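Local coordinates for protein beta-galactosidase/beta-glucuronidase (Faecalibacterium prausnitzii L2-6, PDB 6MVF) that binds flavin mononucleotide and is a gut-bacterial beta-glucuronidase of glycosyl hydrolase family 2, to which beta-galactosidase activity is also tentatively assigned, at residues H454-I463 and C502-Y513. Residues are numbered along the deposited sequence; the frame is centred on the assembly and turned at random.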
# COMPACT_ATOMS: atom_id res chain seq x y z
N HIS A 454 18.20 29.86 -30.02
CA HIS A 454 17.64 30.80 -30.97
C HIS A 454 16.19 31.11 -30.66
O HIS A 454 15.41 30.23 -30.28
CB HIS A 454 17.76 30.27 -32.39
CG HIS A 454 19.12 30.44 -32.97
ND1 HIS A 454 19.78 31.65 -32.97
CD2 HIS A 454 19.96 29.55 -33.55
CE1 HIS A 454 20.97 31.50 -33.52
NE2 HIS A 454 21.10 30.24 -33.89
N TYR A 455 15.82 32.38 -30.87
CA TYR A 455 14.44 32.82 -30.67
C TYR A 455 13.98 33.69 -31.83
O TYR A 455 13.27 34.69 -31.64
CB TYR A 455 14.28 33.54 -29.33
CG TYR A 455 14.55 32.70 -28.09
CD1 TYR A 455 13.52 31.99 -27.47
CD2 TYR A 455 15.83 32.63 -27.53
CE1 TYR A 455 13.74 31.23 -26.33
CE2 TYR A 455 16.06 31.87 -26.39
CZ TYR A 455 15.01 31.16 -25.80
OH TYR A 455 15.22 30.42 -24.67
N PHE A 456 14.37 33.33 -33.05
CA PHE A 456 13.84 34.01 -34.22
C PHE A 456 12.33 33.81 -34.27
O PHE A 456 11.84 32.69 -34.38
CB PHE A 456 14.50 33.49 -35.50
CG PHE A 456 15.99 33.53 -35.46
CD1 PHE A 456 16.66 34.73 -35.32
CD2 PHE A 456 16.73 32.36 -35.56
CE1 PHE A 456 18.02 34.78 -35.27
CE2 PHE A 456 18.09 32.39 -35.53
CZ PHE A 456 18.74 33.60 -35.38
N GLY A 457 11.60 34.92 -34.21
CA GLY A 457 10.16 34.91 -34.10
C GLY A 457 9.63 35.29 -32.73
O GLY A 457 8.41 35.38 -32.57
N TRP A 458 10.49 35.51 -31.73
CA TRP A 458 10.02 35.96 -30.42
C TRP A 458 10.84 37.14 -29.89
O TRP A 458 10.26 38.18 -29.57
CB TRP A 458 10.00 34.81 -29.38
CG TRP A 458 9.63 35.39 -28.08
CD1 TRP A 458 10.45 35.63 -27.01
CD2 TRP A 458 8.35 35.95 -27.74
NE1 TRP A 458 9.75 36.27 -26.01
CE2 TRP A 458 8.46 36.48 -26.43
CE3 TRP A 458 7.12 36.04 -28.40
CZ2 TRP A 458 7.38 37.10 -25.79
CZ3 TRP A 458 6.05 36.63 -27.75
CH2 TRP A 458 6.19 37.15 -26.46
N TYR A 459 12.17 37.01 -29.75
CA TYR A 459 12.99 38.16 -29.36
C TYR A 459 13.39 39.04 -30.54
O TYR A 459 13.90 40.14 -30.33
CB TYR A 459 14.26 37.74 -28.63
CG TYR A 459 14.04 37.19 -27.24
CD1 TYR A 459 13.22 37.85 -26.31
CD2 TYR A 459 14.64 35.98 -26.85
CE1 TYR A 459 13.02 37.32 -25.02
CE2 TYR A 459 14.44 35.45 -25.57
CZ TYR A 459 13.63 36.12 -24.67
OH TYR A 459 13.45 35.58 -23.41
N GLY A 460 13.17 38.59 -31.77
CA GLY A 460 13.52 39.36 -32.94
C GLY A 460 13.32 38.48 -34.14
O GLY A 460 13.20 37.26 -34.00
N GLY A 461 13.26 39.07 -35.32
CA GLY A 461 13.12 38.27 -36.52
C GLY A 461 11.75 37.64 -36.71
O GLY A 461 10.80 37.83 -35.94
N LYS A 462 11.66 36.86 -37.78
CA LYS A 462 10.46 36.13 -38.13
C LYS A 462 10.67 34.63 -37.90
O LYS A 462 11.79 34.11 -37.99
CB LYS A 462 10.06 36.39 -39.59
CG LYS A 462 9.72 37.86 -39.90
CD LYS A 462 9.37 38.13 -41.39
CE LYS A 462 10.58 38.10 -42.35
NZ LYS A 462 10.90 36.73 -42.87
N ILE A 463 9.55 33.96 -37.58
CA ILE A 463 9.51 32.50 -37.44
C ILE A 463 10.15 31.81 -38.65
O ILE A 463 10.94 30.87 -38.50
CB ILE A 463 8.04 32.06 -37.26
CG1 ILE A 463 7.54 32.40 -35.84
CG2 ILE A 463 7.85 30.58 -37.61
CD1 ILE A 463 6.07 32.29 -35.71
N CYS A 502 3.60 38.43 -33.05
CA CYS A 502 4.63 38.51 -32.03
C CYS A 502 4.34 39.62 -31.02
O CYS A 502 3.85 40.69 -31.36
CB CYS A 502 5.99 38.73 -32.70
SG CYS A 502 7.38 38.61 -31.58
N LYS A 503 4.63 39.32 -29.76
CA LYS A 503 4.42 40.20 -28.61
C LYS A 503 2.96 40.48 -28.29
O LYS A 503 2.69 41.32 -27.42
CB LYS A 503 5.18 41.52 -28.77
CG LYS A 503 6.69 41.33 -28.68
CD LYS A 503 7.07 40.72 -27.36
CE LYS A 503 8.57 40.76 -27.16
NZ LYS A 503 9.21 39.97 -28.22
N ASP A 504 1.99 39.79 -28.91
CA ASP A 504 0.67 39.78 -28.28
C ASP A 504 0.53 38.73 -27.16
O ASP A 504 -0.49 38.74 -26.46
CB ASP A 504 -0.46 39.62 -29.33
CG ASP A 504 -0.57 38.21 -29.93
OD1 ASP A 504 0.00 37.21 -29.41
OD2 ASP A 504 -1.25 38.10 -30.98
N TYR A 505 1.52 37.84 -26.98
CA TYR A 505 1.58 36.88 -25.87
C TYR A 505 0.48 35.82 -25.92
O TYR A 505 0.24 35.12 -24.92
CB TYR A 505 1.55 37.61 -24.52
CG TYR A 505 2.85 38.27 -24.21
CD1 TYR A 505 3.17 39.50 -24.78
CD2 TYR A 505 3.80 37.64 -23.40
CE1 TYR A 505 4.39 40.11 -24.52
CE2 TYR A 505 5.02 38.22 -23.14
CZ TYR A 505 5.32 39.47 -23.70
OH TYR A 505 6.53 40.06 -23.44
N SER A 506 -0.18 35.68 -27.07
CA SER A 506 -1.36 34.83 -27.17
C SER A 506 -0.96 33.37 -27.33
O SER A 506 0.06 33.05 -27.94
CB SER A 506 -2.23 35.22 -28.36
OG SER A 506 -1.65 34.76 -29.56
N GLU A 507 -1.81 32.50 -26.77
CA GLU A 507 -1.65 31.06 -26.92
C GLU A 507 -1.59 30.67 -28.39
O GLU A 507 -0.88 29.73 -28.76
CB GLU A 507 -2.80 30.33 -26.21
CG GLU A 507 -2.64 28.83 -26.10
CD GLU A 507 -3.74 28.11 -25.30
OE1 GLU A 507 -3.54 26.89 -25.06
OE2 GLU A 507 -4.78 28.72 -24.92
N GLU A 508 -2.31 31.39 -29.25
CA GLU A 508 -2.32 31.06 -30.66
C GLU A 508 -0.97 31.33 -31.30
O GLU A 508 -0.53 30.57 -32.17
CB GLU A 508 -3.42 31.86 -31.37
CG GLU A 508 -4.86 31.40 -31.10
CD GLU A 508 -5.35 31.71 -29.67
OE1 GLU A 508 -4.88 32.72 -29.09
OE2 GLU A 508 -6.20 30.94 -29.12
N TYR A 509 -0.28 32.39 -30.88
CA TYR A 509 0.98 32.70 -31.56
C TYR A 509 2.07 31.72 -31.16
O TYR A 509 2.91 31.35 -31.98
CB TYR A 509 1.42 34.14 -31.29
CG TYR A 509 2.69 34.48 -32.04
CD1 TYR A 509 2.66 34.82 -33.39
CD2 TYR A 509 3.93 34.39 -31.41
CE1 TYR A 509 3.84 35.08 -34.09
CE2 TYR A 509 5.10 34.65 -32.10
CZ TYR A 509 5.06 35.00 -33.43
OH TYR A 509 6.24 35.27 -34.09
N GLN A 510 2.06 31.30 -29.90
CA GLN A 510 3.02 30.30 -29.47
C GLN A 510 2.79 28.98 -30.19
O GLN A 510 3.76 28.28 -30.49
CB GLN A 510 2.93 30.13 -27.97
CG GLN A 510 4.06 29.32 -27.37
CD GLN A 510 3.64 28.68 -26.03
OE1 GLN A 510 2.49 28.28 -25.86
NE2 GLN A 510 4.57 28.60 -25.07
N ALA A 511 1.54 28.66 -30.51
CA ALA A 511 1.25 27.43 -31.25
C ALA A 511 1.75 27.52 -32.69
O ALA A 511 2.26 26.54 -33.23
CB ALA A 511 -0.24 27.10 -31.22
N LEU A 512 1.61 28.69 -33.33
CA LEU A 512 2.13 28.90 -34.68
C LEU A 512 3.65 28.77 -34.70
O LEU A 512 4.21 28.18 -35.63
CB LEU A 512 1.72 30.27 -35.21
CG LEU A 512 0.28 30.51 -35.64
CD1 LEU A 512 0.05 31.98 -35.95
CD2 LEU A 512 -0.09 29.65 -36.84
N TYR A 513 4.32 29.35 -33.71
CA TYR A 513 5.77 29.23 -33.61
C TYR A 513 6.20 27.76 -33.56
O TYR A 513 7.10 27.33 -34.30
CB TYR A 513 6.25 30.00 -32.38
CG TYR A 513 7.72 29.82 -32.06
CD1 TYR A 513 8.15 28.73 -31.32
CD2 TYR A 513 8.67 30.73 -32.53
CE1 TYR A 513 9.49 28.55 -31.04
CE2 TYR A 513 10.02 30.56 -32.25
CZ TYR A 513 10.42 29.46 -31.51
OH TYR A 513 11.74 29.28 -31.21
O HOH W 1 13.71 30.37 -32.86
O HOH W 2 7.09 35.57 -37.43
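Trp458 lies against Lys503 and Tyr505 where a loop of the family 2 TIM barrel domain meets the start of helix 507-522 and the loop before it. Residues 454-463 follow barrel strand 450-453. Helix 507-522 follows barrel strand 482-487. The contact is structural packing away from the FMN pocket.

The Trp458 side chain leaves its CB with CG anti to the backbone N (chi1 175°), and this sends the indole toward 502-505. CD1 lies over one face of the Tyr459 ring, offset to its rim. CD2 and CE2 have Lys503 NZ above the ring plane, 4.0 Å from CE2. CE3 comes 4.1 Å from Cys502 SG, an oblique sulfur-aromatic contact. CZ3 is 3.6 Å from Lys503 N. CZ2 and CH2 form the leading edge and meet the face of Tyr505 in a T-shaped stack, with CH2 3.7 Å from Tyr505 CE2. The two ring planes are perpendicular. The hydroxyl of Tyr505 is hydrogen-bonded to Glu545, which probably helps fix that ring.

Bends at chi2 (-59°) and chi4 (-62°) fold the Lys503 chain over the indole. Its NZ sits over the six-membered ring of Trp458, 4.1 Å from the centroid, a cation-pi contact. Its CD adds a CH-pi contact over the same ring. With a leucine in place of Trp458 the indole is gone, and the Lys503 ammonium would probably be left without its aromatic partner and the Tyr505 face without the edge that packs on it.

Beside this cluster, Ile463 CD1 reaches the Tyr509 ring, 3.7 Å from CZ, and Ile463 CG1 packs 3.9 Å from Tyr513 CD2. Ser506 is the N-cap of the helix, and its OG accepts from Tyr509 N. A water joins Tyr513 OH to His454 O, weakly at the carbonyl. The direct hydrogen bond across the contact runs from Tyr509 OH to Gly457 O, 2.7 Å long, in the carbonyl plane and on a lone pair.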